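Local coordinates for protein hypothetical NUDIX hydrolase (Listeria monocytogenes, PDB 3SON) that probably hydrolyses nucleoside diphosphate derivatives as a metal-dependent Nudix (MutT-type) hydrolase, although its own substrate is unknown, at residues Tyr118-Ile122 with Leu134-Asn138. Coordinates in Å, arbitrary orientation, origin at the centre of the assembly. Residues are numbered along the deposited sequence.
Sequences YESAI and LYELN. Unlike the reference sequence in segment 118-122: Ile122 (reference Val).
Two helices that follow one another near the C-terminal end of this Nudix fold form an antiparallel helical hairpin, which packs on Phe22 of strand 20-27 and, through Leu134, on Ile11 of strand 7-15. It is distinct from helix 46-58, which carries the calcium ligands Glu53 and Glu57. Segment 118-122 starts the short helix 118-124, and segment 134-138 belongs to helix 128-142. Both are regular alpha-helix, as the bonds Ile122 N to Tyr118 O (3.0 Å) and Asn138 N to Leu134 O (2.9 Å) attest. The axes of the two segments run at 173° and approach to 11.0 Å, a wide spacing that large side chains must fill. In register, Tyr118 faces Asn138, with 7.2 Å between their CA atoms.

Tyr118 has most area covered by the other segment, 102 Å², followed by Leu134 with 69 Å². With chi1 t, its ring reaches across: Tyr118 CE1 lies 3.7 Å from Leu134 CG, and Tyr118 CD1 3.5 Å from Asn138 CB. A long, flat aromatic suits this place, since it spans the gap and still carries Tyr118 OH to 3.6 Å from Tyr135 CD1, at the edge of that ring. Leu134 (chi1 t, chi2 p) answers: Leu134 CD2 meets Ala121 CB at 3.5 Å and Ile122 CD1 at 3.9 Å; the small alanine lets the branched leucine approach closely. Tyr135 also packs on Phe78 and Tyr86 of the second subunit, so the hairpin borders the dimer interface.

Asn138 (chi1 t) suits the apolar patch's margin: Asn138 ND2 lies over one face of the Tyr118 ring and donates to a water, 3.2 Å away, which donates to Glu119 OE2, also at 3.2 Å.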
loop_
_atom_site.group_PDB
_atom_site.type_symbol
_atom_site.label_atom_id
_atom_site.label_comp_id
_atom_site.label_asym_id
_atom_site.label_seq_id
_atom_site.Cartn_x
_atom_site.Cartn_y
_atom_site.Cartn_z
ATOM N N TYR A 118 18.009 -0.309 9.236
ATOM C CA TYR A 118 17.061 -0.454 8.154
ATOM C C TYR A 118 16.677 -1.906 7.942
ATOM O O TYR A 118 15.485 -2.326 7.975
ATOM C CB TYR A 118 17.636 0.167 6.859
ATOM C CG TYR A 118 16.765 -0.073 5.655
ATOM C CD1 TYR A 118 15.602 0.661 5.451
ATOM C CD2 TYR A 118 17.040 -1.092 4.760
ATOM C CE1 TYR A 118 14.737 0.383 4.381
ATOM C CE2 TYR A 118 16.218 -1.339 3.668
ATOM C CZ TYR A 118 15.097 -0.577 3.454
ATOM O OH TYR A 118 14.262 -0.833 2.377
ATOM N N GLU A 119 17.701 -2.719 7.755
ATOM C CA GLU A 119 17.503 -4.102 7.380
ATOM C C GLU A 119 16.802 -4.861 8.492
ATOM O O GLU A 119 15.890 -5.658 8.226
ATOM C CB GLU A 119 18.857 -4.696 6.957
ATOM C CG GLU A 119 19.445 -3.958 5.751
ATOM C CD GLU A 119 20.233 -2.661 6.043
ATOM O OE1 GLU A 119 20.478 -2.268 7.230
ATOM O OE2 GLU A 119 20.683 -2.028 5.033
ATOM N N SER A 120 17.088 -4.498 9.747
ATOM C CA SER A 120 16.456 -5.149 10.888
ATOM C C SER A 120 15.008 -4.760 11.000
ATOM O O SER A 120 14.163 -5.611 11.188
ATOM C CB SER A 120 17.196 -4.854 12.189
ATOM O OG SER A 120 18.490 -5.456 12.132
ATOM N N ALA A 121 14.729 -3.474 10.705
ATOM C CA ALA A 121 13.349 -2.950 10.725
ATOM C C ALA A 121 12.470 -3.666 9.683
ATOM O O ALA A 121 11.319 -4.032 9.977
ATOM C CB ALA A 121 13.385 -1.449 10.461
ATOM N N ILE A 122 13.011 -3.862 8.461
ATOM C CA ILE A 122 12.284 -4.600 7.376
ATOM C C ILE A 122 11.873 -6.017 7.776
ATOM O O ILE A 122 10.751 -6.420 7.476
ATOM C CB ILE A 122 13.088 -4.643 6.047
ATOM C CG1 ILE A 122 13.329 -3.232 5.531
ATOM C CG2 ILE A 122 12.363 -5.550 5.051
ATOM C CD1 ILE A 122 12.100 -2.585 4.877
ATOM N N LEU A 134 9.358 2.941 4.643
ATOM C CA LEU A 134 10.661 2.879 5.293
ATOM C C LEU A 134 11.759 2.947 4.239
ATOM O O LEU A 134 12.737 3.628 4.435
ATOM C CB LEU A 134 10.793 1.612 6.147
ATOM C CG LEU A 134 12.142 1.482 6.854
ATOM C CD1 LEU A 134 12.320 2.637 7.786
ATOM C CD2 LEU A 134 12.243 0.169 7.628
ATOM N N TYR A 135 11.583 2.236 3.123
ATOM C CA TYR A 135 12.522 2.320 1.989
ATOM C C TYR A 135 12.745 3.760 1.557
ATOM O O TYR A 135 13.893 4.227 1.373
ATOM C CB TYR A 135 11.989 1.490 0.802
ATOM C CG TYR A 135 12.766 1.726 -0.417
ATOM C CD1 TYR A 135 14.008 1.165 -0.582
ATOM C CD2 TYR A 135 12.303 2.590 -1.392
ATOM C CE1 TYR A 135 14.780 1.450 -1.723
ATOM C CE2 TYR A 135 13.046 2.861 -2.505
ATOM C CZ TYR A 135 14.286 2.297 -2.658
ATOM O OH TYR A 135 15.022 2.593 -3.810
ATOM N N GLU A 136 11.648 4.443 1.290
ATOM C CA GLU A 136 11.705 5.859 0.867
ATOM C C GLU A 136 12.470 6.706 1.914
ATOM O O GLU A 136 13.329 7.491 1.594
ATOM C CB GLU A 136 10.289 6.405 0.673
ATOM C CG GLU A 136 10.366 7.876 0.288
ATOM C CD GLU A 136 9.026 8.586 0.234
ATOM O OE1 GLU A 136 7.933 7.929 0.363
ATOM O OE2 GLU A 136 9.079 9.846 0.106
ATOM N N LEU A 137 12.068 6.608 3.166
ATOM C CA LEU A 137 12.775 7.340 4.229
ATOM C C LEU A 137 14.298 7.086 4.215
ATOM O O LEU A 137 15.111 8.019 4.344
ATOM C CB LEU A 137 12.206 6.975 5.603
ATOM C CG LEU A 137 12.892 7.614 6.845
ATOM C CD1 LEU A 137 13.059 9.132 6.698
ATOM C CD2 LEU A 137 12.269 7.185 8.192
ATOM N N ASN A 138 14.656 5.827 4.073
ATOM C CA ASN A 138 15.996 5.421 4.125
ATOM C C ASN A 138 16.791 5.999 2.933
ATOM O O ASN A 138 17.871 6.590 3.105
ATOM C CB ASN A 138 16.120 3.910 4.185
ATOM C CG ASN A 138 17.542 3.483 4.412
ATOM O OD1 ASN A 138 18.196 3.926 5.386
ATOM N ND2 ASN A 138 18.072 2.653 3.496
HETATM O O HOH W 1 20.755 1.093 4.186
#